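BRO1 protein (Saccharomyces cerevisiae, PDB 1ZB1) helps concentrate and sort cargo into multivesicular-body vesicles, acting as an adapter that recruits the DOA4 deubiquitinase to endosomes. Local coordinates at residues A[78-83]-A[355-360]; A[99-104]-A[111-116]; A[147-152]-A[192-197]; A[227-232]-A[243-248]. All coordinates share one frame; numbering follows the deposited sequence.

How the contacts relate
All four contacts lie in the Bro1 domain, an elongated, mostly helical part of the longer protein. Contact 1 joins helix 65-86 to helix 349-371, and its sequence span brackets the other three, which follow in series: contact 2 in the hairpin of strands 97-100 and 112-115, contact 3 between helices 146-165 and 176-198, and contact 4 between helices 208-230 and 242-269. The centres of contacts 1 and 4 are about 38 Å apart, on opposite sides of the chain's centre. Contacts 2 and 4 touch, Tyr104 CE2 lying 3.9 Å from Trp244 CH2. Contact 1 thus ties the last modelled helix back to an early one; the others join elements near in sequence.

Contact 1. Residues A[78-83]-A[355-360]; sequences FLEHLY and PYMQDV
Two donors grip the carbonyl oxygen Phe78 O: Leu82 N, one helical turn on at 3.0 Å, and the hydroxyl of Tyr368, which comes from the same long helix as residues 355-360. Between the two segments themselves, the main feature is a methionine folded over a histidine. Met357 bends at both chi2 (-65°) and chi3 (-83°), which swings its CE methyl over one face of the His81 ring, 3.6 Å from the centroid, as a CH-pi contact displaced toward the ring's rim. Methionine suits the place because its flexible thioether can curl onto a flat surface, while SD lies oblique to the same ring. His81 CE1 also approaches the backbone atom Met357 O to 3.0 Å, a close carbon-to-oxygen meeting that a polarised imidazole C-H would probably tolerate well. Within its own helix, His81 ND1 makes a weak hydrogen bond to Ser77 O, which may help set the ring's rotation. In the Bro1 domain this is a steep crossing of helix 65-86 with helix 349-371, brought back across 271 intervening residues; the segment axes are inclined at -70° and approach to 9.8 Å. Where the backbones are closest, branched Val360 puts CG1 3.5 Å from Phe78 N and equally near Phe78 CA, a compact side chain fitting where there is little depth. Glu80 lends only its aliphatic part, CG lying 3.7 Å from Met357 CE; the chain then turns at chi2 and carries its carboxylate away to a salt bridge with Lys122.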
# COMPACT_ATOMS: atom_id res chain seq x y z
N PHE A 78 -9.18 -10.37 -18.54
CA PHE A 78 -9.02 -10.75 -19.94
C PHE A 78 -7.65 -11.38 -20.14
O PHE A 78 -7.52 -12.42 -20.79
CB PHE A 78 -9.12 -9.52 -20.85
CG PHE A 78 -8.69 -9.80 -22.27
CD1 PHE A 78 -9.56 -10.40 -23.17
CD2 PHE A 78 -7.38 -9.53 -22.67
CE1 PHE A 78 -9.14 -10.73 -24.46
CE2 PHE A 78 -6.95 -9.86 -23.96
CZ PHE A 78 -7.83 -10.46 -24.85
N LEU A 79 -6.64 -10.73 -19.58
CA LEU A 79 -5.25 -11.18 -19.68
C LEU A 79 -5.02 -12.52 -18.99
O LEU A 79 -4.28 -13.37 -19.51
CB LEU A 79 -4.32 -10.15 -19.04
CG LEU A 79 -3.58 -9.07 -19.82
CD1 LEU A 79 -4.10 -8.90 -21.24
CD2 LEU A 79 -3.66 -7.79 -19.02
N GLU A 80 -5.61 -12.70 -17.82
CA GLU A 80 -5.43 -13.93 -17.06
C GLU A 80 -6.01 -15.13 -17.82
O GLU A 80 -5.38 -16.18 -17.91
CB GLU A 80 -6.08 -13.81 -15.67
CG GLU A 80 -5.74 -14.96 -14.74
CD GLU A 80 -4.26 -15.05 -14.42
OE1 GLU A 80 -3.43 -15.07 -15.37
OE2 GLU A 80 -3.91 -15.12 -13.23
N HIS A 81 -7.21 -14.96 -18.38
CA HIS A 81 -7.83 -16.04 -19.15
C HIS A 81 -7.03 -16.31 -20.42
O HIS A 81 -6.92 -17.45 -20.86
CB HIS A 81 -9.27 -15.69 -19.52
CG HIS A 81 -10.26 -15.89 -18.41
ND1 HIS A 81 -10.88 -14.85 -17.76
CD2 HIS A 81 -10.74 -17.03 -17.84
CE1 HIS A 81 -11.70 -15.32 -16.84
NE2 HIS A 81 -11.63 -16.64 -16.87
N LEU A 82 -6.48 -15.25 -21.02
CA LEU A 82 -5.68 -15.39 -22.23
C LEU A 82 -4.43 -16.21 -21.89
O LEU A 82 -4.02 -17.08 -22.66
CB LEU A 82 -5.26 -14.01 -22.76
CG LEU A 82 -4.41 -13.99 -24.04
CD1 LEU A 82 -5.16 -14.66 -25.19
CD2 LEU A 82 -4.08 -12.55 -24.41
N TYR A 83 -3.85 -15.90 -20.74
CA TYR A 83 -2.65 -16.60 -20.28
C TYR A 83 -2.96 -18.06 -19.94
O TYR A 83 -2.13 -18.93 -20.18
CB TYR A 83 -2.07 -15.88 -19.06
CG TYR A 83 -0.84 -16.55 -18.46
CD1 TYR A 83 -0.95 -17.33 -17.32
CD2 TYR A 83 0.42 -16.38 -19.04
CE1 TYR A 83 0.18 -17.93 -16.75
CE2 TYR A 83 1.55 -16.98 -18.48
CZ TYR A 83 1.42 -17.75 -17.34
OH TYR A 83 2.53 -18.33 -16.77
N PRO A 355 -14.23 -12.08 -8.52
CA PRO A 355 -15.55 -11.57 -8.94
C PRO A 355 -15.64 -11.07 -10.39
O PRO A 355 -16.73 -10.98 -10.95
CB PRO A 355 -15.83 -10.45 -7.93
CG PRO A 355 -15.09 -10.91 -6.70
CD PRO A 355 -13.79 -11.42 -7.27
N TYR A 356 -14.50 -10.75 -11.00
CA TYR A 356 -14.48 -10.24 -12.37
C TYR A 356 -14.23 -11.28 -13.46
O TYR A 356 -14.50 -11.02 -14.64
CB TYR A 356 -13.41 -9.15 -12.51
CG TYR A 356 -13.61 -7.97 -11.60
CD1 TYR A 356 -13.15 -7.99 -10.28
CD2 TYR A 356 -14.31 -6.84 -12.03
CE1 TYR A 356 -13.38 -6.90 -9.42
CE2 TYR A 356 -14.54 -5.76 -11.19
CZ TYR A 356 -14.08 -5.80 -9.88
OH TYR A 356 -14.33 -4.74 -9.04
N MET A 357 -13.73 -12.45 -13.08
CA MET A 357 -13.41 -13.51 -14.04
C MET A 357 -14.54 -14.09 -14.90
O MET A 357 -14.38 -14.25 -16.11
CB MET A 357 -12.68 -14.64 -13.31
CG MET A 357 -11.34 -14.23 -12.71
SD MET A 357 -10.08 -13.77 -13.95
CE MET A 357 -9.45 -15.36 -14.40
N GLN A 358 -15.68 -14.39 -14.29
CA GLN A 358 -16.82 -14.97 -15.03
C GLN A 358 -17.30 -14.20 -16.26
O GLN A 358 -17.32 -14.74 -17.37
CB GLN A 358 -18.00 -15.19 -14.08
CG GLN A 358 -18.27 -16.64 -13.74
CD GLN A 358 -18.71 -17.46 -14.95
OE1 GLN A 358 -17.93 -17.68 -15.88
NE2 GLN A 358 -19.96 -17.92 -14.93
N ASP A 359 -17.72 -12.95 -16.07
CA ASP A 359 -18.23 -12.15 -17.18
C ASP A 359 -17.24 -11.99 -18.33
O ASP A 359 -17.64 -11.99 -19.51
CB ASP A 359 -18.67 -10.76 -16.68
CG ASP A 359 -19.91 -10.83 -15.79
OD1 ASP A 359 -20.85 -11.58 -16.13
OD2 ASP A 359 -19.94 -10.12 -14.75
N VAL A 360 -15.96 -11.85 -18.01
CA VAL A 360 -14.93 -11.69 -19.02
C VAL A 360 -14.73 -12.96 -19.84
O VAL A 360 -14.56 -12.90 -21.06
CB VAL A 360 -13.59 -11.25 -18.38
CG1 VAL A 360 -12.45 -11.38 -19.39
CG2 VAL A 360 -13.69 -9.80 -17.91

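Contact 2. Residues A[99-104]-A[111-116]; sequences WYDAEY and LKYTQH
Backbone bonds and one ring contact make the tight part of this contact. Trp99 and Tyr113 exchange two bonds as a hydrogen-bonded pair: Trp99 N points nearly along the C=O axis of Tyr113 O, whereas Tyr113 N approaches Trp99 O from above the carbonyl plane, each at 3.0 Å. Just past the strand, Asp101 N reaches Leu111 O at 2.9 Å, again almost on the C=O axis (174°). Together they zip up an antiparallel beta hairpin, whose Trp99 face lies on helix 118-139, where a broad indole suits a buried place and NE1 is bonded to Glu121. On the other face the strand pairing sets Lys112 CB closely over the centre of the Tyr100 ring, 3.8 Å from the centroid; chi1 of 61° then sends CG into the crowded position and the extended chain along the phenol. The solvent side begins with this exposed lysine, whose ammonium reaches Glu19 in a salt bridge. One water bridges the Asp101 end, donating to Asp101 OD2 at 2.6 Å and hydrogen-bonded to Tyr113 OH at 2.7 Å. The other carboxylate oxygen, OD1, lies at the edge of the Tyr113 ring and accepts from Ser171.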
# COMPACT_ATOMS: atom_id res chain seq x y z
N TRP A 99 5.42 -0.03 -21.69
CA TRP A 99 5.21 0.66 -20.42
C TRP A 99 6.37 1.52 -19.93
O TRP A 99 7.54 1.15 -20.06
CB TRP A 99 4.87 -0.35 -19.31
CG TRP A 99 3.56 -1.04 -19.51
CD1 TRP A 99 3.32 -2.12 -20.31
CD2 TRP A 99 2.30 -0.68 -18.93
NE1 TRP A 99 1.98 -2.45 -20.27
CE2 TRP A 99 1.33 -1.58 -19.43
CE3 TRP A 99 1.89 0.32 -18.04
CZ2 TRP A 99 -0.02 -1.52 -19.07
CZ3 TRP A 99 0.54 0.39 -17.68
CH2 TRP A 99 -0.39 -0.53 -18.19
N TYR A 100 6.03 2.67 -19.34
CA TYR A 100 7.01 3.60 -18.80
C TYR A 100 7.16 3.39 -17.29
O TYR A 100 6.22 2.99 -16.61
CB TYR A 100 6.55 5.05 -19.01
CG TYR A 100 6.58 5.55 -20.44
CD1 TYR A 100 5.56 5.22 -21.34
CD2 TYR A 100 7.61 6.39 -20.89
CE1 TYR A 100 5.57 5.71 -22.65
CE2 TYR A 100 7.62 6.88 -22.19
CZ TYR A 100 6.61 6.55 -23.06
OH TYR A 100 6.63 7.06 -24.34
N ASP A 101 8.35 3.67 -16.77
CA ASP A 101 8.57 3.55 -15.33
C ASP A 101 7.80 4.69 -14.64
O ASP A 101 7.69 5.79 -15.19
CB ASP A 101 10.05 3.69 -14.99
CG ASP A 101 10.86 2.44 -15.29
OD1 ASP A 101 10.26 1.40 -15.63
OD2 ASP A 101 12.10 2.51 -15.18
N ALA A 102 7.28 4.43 -13.44
CA ALA A 102 6.55 5.45 -12.70
C ALA A 102 7.46 6.66 -12.48
O ALA A 102 8.66 6.50 -12.21
CB ALA A 102 6.08 4.90 -11.34
N GLU A 103 6.91 7.86 -12.61
CA GLU A 103 7.70 9.08 -12.46
C GLU A 103 7.58 9.74 -11.09
O GLU A 103 6.61 10.44 -10.81
CB GLU A 103 7.32 10.08 -13.55
CG GLU A 103 7.72 9.64 -14.94
CD GLU A 103 7.30 10.61 -16.03
OE1 GLU A 103 7.81 10.47 -17.16
OE2 GLU A 103 6.47 11.50 -15.76
N TYR A 104 8.57 9.52 -10.22
CA TYR A 104 8.54 10.12 -8.90
C TYR A 104 9.35 11.42 -8.90
O TYR A 104 8.79 12.52 -8.98
CB TYR A 104 9.14 9.18 -7.84
CG TYR A 104 8.42 7.87 -7.68
CD1 TYR A 104 8.89 6.72 -8.30
CD2 TYR A 104 7.27 7.77 -6.89
CE1 TYR A 104 8.25 5.50 -8.14
CE2 TYR A 104 6.61 6.54 -6.72
CZ TYR A 104 7.11 5.42 -7.35
OH TYR A 104 6.49 4.20 -7.20
N LEU A 111 11.65 6.58 -19.19
CA LEU A 111 12.23 5.26 -19.45
C LEU A 111 11.12 4.24 -19.71
O LEU A 111 10.29 3.98 -18.84
CB LEU A 111 13.08 4.82 -18.25
CG LEU A 111 14.06 3.68 -18.52
CD1 LEU A 111 14.99 4.08 -19.67
CD2 LEU A 111 14.88 3.38 -17.27
N LYS A 112 11.11 3.67 -20.91
CA LYS A 112 10.09 2.69 -21.27
C LYS A 112 10.67 1.41 -21.84
O LYS A 112 11.81 1.38 -22.32
CB LYS A 112 9.13 3.30 -22.29
CG LYS A 112 9.79 3.71 -23.59
CD LYS A 112 8.76 4.04 -24.66
CE LYS A 112 9.42 4.48 -25.95
NZ LYS A 112 8.41 4.81 -26.99
N TYR A 113 9.87 0.35 -21.80
CA TYR A 113 10.25 -0.95 -22.32
C TYR A 113 9.10 -1.55 -23.12
O TYR A 113 7.92 -1.28 -22.83
CB TYR A 113 10.60 -1.91 -21.18
CG TYR A 113 11.66 -1.41 -20.24
CD1 TYR A 113 13.02 -1.53 -20.56
CD2 TYR A 113 11.32 -0.80 -19.02
CE1 TYR A 113 14.01 -1.06 -19.68
CE2 TYR A 113 12.30 -0.33 -18.14
CZ TYR A 113 13.64 -0.46 -18.48
OH TYR A 113 14.61 -0.02 -17.59
N THR A 114 9.45 -2.35 -24.12
CA THR A 114 8.46 -3.04 -24.94
C THR A 114 8.81 -4.52 -24.82
O THR A 114 9.96 -4.91 -25.02
CB THR A 114 8.54 -2.60 -26.42
OG1 THR A 114 8.18 -1.21 -26.53
CG2 THR A 114 7.60 -3.43 -27.29
N GLN A 115 7.82 -5.34 -24.46
CA GLN A 115 8.03 -6.78 -24.30
C GLN A 115 6.73 -7.47 -24.70
O GLN A 115 5.64 -6.97 -24.41
CB GLN A 115 8.43 -7.09 -22.84
CG GLN A 115 8.70 -8.56 -22.54
CD GLN A 115 9.48 -8.78 -21.24
OE1 GLN A 115 9.14 -9.65 -20.43
NE2 GLN A 115 10.53 -8.00 -21.04
N HIS A 116 6.85 -8.62 -25.37
CA HIS A 116 5.69 -9.36 -25.86
C HIS A 116 5.00 -10.32 -24.89
O HIS A 116 3.89 -10.79 -25.16
CB HIS A 116 6.05 -10.16 -27.12
CG HIS A 116 6.56 -9.34 -28.26
ND1 HIS A 116 6.00 -8.14 -28.63
CD2 HIS A 116 7.53 -9.59 -29.17
CE1 HIS A 116 6.61 -7.69 -29.72
NE2 HIS A 116 7.54 -8.55 -30.06
O HOH W 1 13.83 0.55 -15.12

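Contact 3. Residues A[147-152]-A[192-197]; sequences NSIANL and ELFVLK
Ile149 reaches across from helix 146-165 to helix 176-198, and its course is easily traced. From CB, CG1 sets off anti to the carbonyl carbon (chi1 -71°) and meets Leu193 CB at 3.7 Å, the two side chains running antiparallel alongside one another. With chi2 extended at 178°, the CD1 tip then reaches the backbone of the next residue, 3.5 Å from Phe194 CA, and lies near the plane of the Phe194 ring, at its edge. Leu193 returns the reach: its CD2 meets Leu152 CD1 at 3.5 Å, their chains roughly perpendicular, and also touches Ser148 CB at 3.8 Å. Small Ser148 leaves room for that leucine, while its OG bonds to Ala137 O. The two segments run nearly antiparallel, their axes 9.7 Å apart, as successive helices of a helical hairpin in a domain whose family is grouped with the TPR clan. Polar groups look elsewhere, Lys197 to a salt bridge with Asp144 and Glu192 to Lys251 and Tyr255. Apolar carbons, mostly aliphatic, thus carry nearly all of the meeting of the two segments, which implies cohesion by shape and exclusion of water rather than by directional bonds.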
# COMPACT_ATOMS: atom_id res chain seq x y z
N ASN A 147 -13.71 2.77 4.83
CA ASN A 147 -13.45 2.54 3.41
C ASN A 147 -11.97 2.64 3.06
O ASN A 147 -11.44 1.81 2.32
CB ASN A 147 -14.23 3.55 2.57
CG ASN A 147 -13.98 3.37 1.08
OD1 ASN A 147 -14.62 2.55 0.42
ND2 ASN A 147 -13.02 4.12 0.55
N SER A 148 -11.31 3.66 3.59
CA SER A 148 -9.89 3.87 3.32
C SER A 148 -9.05 2.70 3.82
O SER A 148 -8.08 2.31 3.17
CB SER A 148 -9.41 5.16 3.98
OG SER A 148 -10.06 6.27 3.40
N ILE A 149 -9.41 2.15 4.97
CA ILE A 149 -8.68 1.02 5.53
C ILE A 149 -8.83 -0.20 4.61
O ILE A 149 -7.85 -0.88 4.29
CB ILE A 149 -9.20 0.67 6.96
CG1 ILE A 149 -8.77 1.75 7.95
CG2 ILE A 149 -8.66 -0.70 7.40
CD1 ILE A 149 -9.25 1.53 9.37
N ALA A 150 -10.07 -0.45 4.19
CA ALA A 150 -10.37 -1.58 3.31
C ALA A 150 -9.62 -1.50 1.98
O ALA A 150 -9.16 -2.51 1.47
CB ALA A 150 -11.87 -1.65 3.06
N ASN A 151 -9.51 -0.29 1.43
CA ASN A 151 -8.81 -0.12 0.16
C ASN A 151 -7.29 -0.20 0.30
O ASN A 151 -6.61 -0.72 -0.59
CB ASN A 151 -9.25 1.19 -0.50
CG ASN A 151 -10.55 1.04 -1.28
OD1 ASN A 151 -10.58 0.44 -2.36
ND2 ASN A 151 -11.65 1.55 -0.73
N LEU A 152 -6.74 0.29 1.40
CA LEU A 152 -5.30 0.19 1.62
C LEU A 152 -4.94 -1.28 1.85
O LEU A 152 -3.85 -1.74 1.50
CB LEU A 152 -4.87 1.03 2.82
CG LEU A 152 -4.81 2.55 2.59
CD1 LEU A 152 -4.63 3.27 3.91
CD2 LEU A 152 -3.65 2.88 1.64
N GLU A 192 -2.24 2.13 10.73
CA GLU A 192 -2.25 3.48 11.28
C GLU A 192 -3.65 4.09 11.26
O GLU A 192 -4.09 4.69 12.25
CB GLU A 192 -1.27 4.36 10.49
CG GLU A 192 -1.37 5.84 10.80
CD GLU A 192 -0.32 6.67 10.07
OE1 GLU A 192 0.05 6.31 8.93
OE2 GLU A 192 0.12 7.69 10.63
N LEU A 193 -4.36 3.95 10.15
CA LEU A 193 -5.72 4.49 10.05
C LEU A 193 -6.66 3.79 11.03
O LEU A 193 -7.62 4.40 11.53
CB LEU A 193 -6.24 4.35 8.62
CG LEU A 193 -6.32 5.61 7.75
CD1 LEU A 193 -5.15 6.54 8.02
CD2 LEU A 193 -6.37 5.22 6.28
N PHE A 194 -6.39 2.53 11.33
CA PHE A 194 -7.22 1.77 12.27
C PHE A 194 -7.08 2.38 13.66
O PHE A 194 -8.07 2.54 14.39
CB PHE A 194 -6.80 0.30 12.29
CG PHE A 194 -7.72 -0.58 13.09
CD1 PHE A 194 -8.98 -0.91 12.60
CD2 PHE A 194 -7.34 -1.06 14.34
CE1 PHE A 194 -9.86 -1.71 13.35
CE2 PHE A 194 -8.21 -1.86 15.09
CZ PHE A 194 -9.47 -2.18 14.59
N VAL A 195 -5.85 2.72 14.04
CA VAL A 195 -5.58 3.33 15.33
C VAL A 195 -6.32 4.68 15.41
O VAL A 195 -7.03 4.95 16.38
CB VAL A 195 -4.07 3.59 15.54
CG1 VAL A 195 -3.86 4.44 16.78
CG2 VAL A 195 -3.34 2.27 15.68
N LEU A 196 -6.14 5.51 14.39
CA LEU A 196 -6.78 6.81 14.35
C LEU A 196 -8.30 6.69 14.47
O LEU A 196 -8.95 7.54 15.07
CB LEU A 196 -6.43 7.55 13.05
CG LEU A 196 -5.16 8.40 13.05
CD1 LEU A 196 -3.99 7.58 13.53
CD2 LEU A 196 -4.89 8.92 11.64
N LYS A 197 -8.85 5.62 13.91
CA LYS A 197 -10.29 5.39 13.97
C LYS A 197 -10.77 5.18 15.41
O LYS A 197 -11.71 5.83 15.85
CB LYS A 197 -10.67 4.18 13.13
CG LYS A 197 -12.14 3.81 13.22
CD LYS A 197 -12.47 2.58 12.39
CE LYS A 197 -13.91 2.15 12.59
NZ LYS A 197 -14.87 3.26 12.32

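Contact 4. Residues A[227-232]-A[243-248]; sequences DFMKEI and KWKTTV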
# COMPACT_ATOMS: atom_id res chain seq x y z
N ASP A 227 13.72 0.06 7.86
CA ASP A 227 14.83 -0.86 7.64
C ASP A 227 15.20 -1.02 6.17
O ASP A 227 16.37 -1.16 5.83
CB ASP A 227 14.52 -2.24 8.24
CG ASP A 227 14.57 -2.24 9.76
OD1 ASP A 227 15.04 -1.25 10.35
OD2 ASP A 227 14.14 -3.25 10.36
N PHE A 228 14.20 -1.01 5.29
CA PHE A 228 14.47 -1.15 3.87
C PHE A 228 15.19 0.07 3.30
O PHE A 228 16.10 -0.07 2.49
CB PHE A 228 13.17 -1.35 3.09
CG PHE A 228 13.37 -1.44 1.60
CD1 PHE A 228 14.00 -2.55 1.04
CD2 PHE A 228 12.93 -0.42 0.76
CE1 PHE A 228 14.20 -2.63 -0.34
CE2 PHE A 228 13.12 -0.50 -0.61
CZ PHE A 228 13.76 -1.60 -1.17
N MET A 229 14.78 1.25 3.74
CA MET A 229 15.36 2.50 3.27
C MET A 229 16.70 2.82 3.95
O MET A 229 17.40 3.74 3.54
CB MET A 229 14.38 3.65 3.50
CG MET A 229 12.98 3.39 2.96
SD MET A 229 11.78 4.63 3.47
CE MET A 229 11.92 5.76 2.10
N LYS A 230 17.03 2.07 4.99
CA LYS A 230 18.28 2.27 5.72
C LYS A 230 19.47 1.67 4.98
O LYS A 230 20.57 2.23 4.99
CB LYS A 230 18.18 1.65 7.11
CG LYS A 230 19.47 1.74 7.92
CD LYS A 230 19.35 1.04 9.26
CE LYS A 230 18.31 1.72 10.15
NZ LYS A 230 18.19 1.06 11.48
N GLU A 231 19.24 0.53 4.33
CA GLU A 231 20.29 -0.15 3.58
C GLU A 231 20.82 0.78 2.48
O GLU A 231 21.87 0.53 1.89
CB GLU A 231 19.75 -1.44 2.96
CG GLU A 231 18.72 -1.22 1.87
CD GLU A 231 18.07 -2.51 1.39
OE1 GLU A 231 17.28 -2.45 0.42
OE2 GLU A 231 18.35 -3.57 1.99
N ILE A 232 20.07 1.84 2.22
CA ILE A 232 20.46 2.82 1.20
C ILE A 232 20.52 4.21 1.83
O ILE A 232 19.50 4.78 2.23
CB ILE A 232 19.47 2.79 0.02
CG1 ILE A 232 19.90 3.80 -1.04
CG2 ILE A 232 18.05 3.09 0.50
CD1 ILE A 232 19.09 3.72 -2.31
N LYS A 243 11.11 12.32 0.08
CA LYS A 243 10.38 12.79 1.26
C LYS A 243 9.85 11.69 2.18
O LYS A 243 9.68 11.91 3.38
CB LYS A 243 9.19 13.65 0.82
CG LYS A 243 9.57 14.99 0.23
CD LYS A 243 8.34 15.68 -0.37
CE LYS A 243 7.21 15.80 0.64
NZ LYS A 243 6.00 16.43 0.06
N TRP A 244 9.60 10.50 1.63
CA TRP A 244 9.06 9.39 2.42
C TRP A 244 9.97 8.90 3.54
O TRP A 244 9.49 8.50 4.61
CB TRP A 244 8.72 8.20 1.52
CG TRP A 244 7.66 8.47 0.50
CD1 TRP A 244 6.82 9.54 0.45
CD2 TRP A 244 7.31 7.62 -0.60
NE1 TRP A 244 5.96 9.41 -0.62
CE2 TRP A 244 6.24 8.25 -1.28
CE3 TRP A 244 7.79 6.40 -1.08
CZ2 TRP A 244 5.64 7.69 -2.41
CZ3 TRP A 244 7.20 5.84 -2.21
CH2 TRP A 244 6.13 6.49 -2.86
N LYS A 245 11.27 8.91 3.31
CA LYS A 245 12.21 8.41 4.31
C LYS A 245 12.07 9.08 5.68
O LYS A 245 11.99 8.40 6.70
CB LYS A 245 13.64 8.56 3.80
CG LYS A 245 14.67 7.75 4.57
CD LYS A 245 16.05 7.87 3.95
CE LYS A 245 17.03 6.93 4.62
NZ LYS A 245 17.11 7.19 6.08
N THR A 246 12.04 10.41 5.70
CA THR A 246 11.95 11.12 6.97
C THR A 246 10.61 10.92 7.68
O THR A 246 10.56 10.83 8.90
CB THR A 246 12.19 12.64 6.78
OG1 THR A 246 11.18 13.19 5.93
CG2 THR A 246 13.55 12.87 6.13
N THR A 247 9.53 10.82 6.91
CA THR A 247 8.21 10.63 7.50
C THR A 247 8.02 9.23 8.10
O THR A 247 7.35 9.07 9.12
CB THR A 247 7.12 10.92 6.46
OG1 THR A 247 7.17 12.31 6.12
CG2 THR A 247 5.74 10.59 7.00
N VAL A 248 8.62 8.23 7.48
CA VAL A 248 8.53 6.86 7.98
C VAL A 248 9.26 6.79 9.32
O VAL A 248 8.77 6.19 10.28
CB VAL A 248 9.17 5.86 6.97
CG1 VAL A 248 9.42 4.52 7.65
CG2 VAL A 248 8.24 5.68 5.77
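Lys243, first in the segment 243-248, points away from its partner and makes a cation-pi contact with Trp296, a fitting role for a long charged chain at the exposed side of a helix. Trp244 comes next, and only its root takes part: CB lies 4.1 Å from Met229 CE, while the indole leads away to stack on the ring of Phe11. The centre of the contact is Lys245. Met229, with CG anti to the carbonyl carbon and the chain extended through chi2, turns at chi3 (92°) so that its terminal methyl presses on the backbone of this lysine, CE standing 3.4 Å from Lys245 N and 3.5 Å from Lys245 CA. The latter approach is tighter than usual for two carbons, and a slim, unbranched methionine is the kind of chain that can make it. Lys245 CB flanks the same methyl at 3.7 Å. Farther out, its alkyl chain runs back over residues 227-232, with Lys245 CE 3.4 Å from Met229 O before the bend at chi4 (-57°) sets the ammonium. Thr246 faces away, its side chain touching Trp296. One turn beyond Trp244, whose O accepts from Val248 N, Val248 offers CG2 to Met229 SD at a loose 4.4 Å, a beta-branched residue filling the buried side. The contact joins the end of helix 208-230 to the start of helix 242-269, the next helix in the chain, and Phe181 of helix 176-198 lies against both Met229 and Trp244, so three helices converge there.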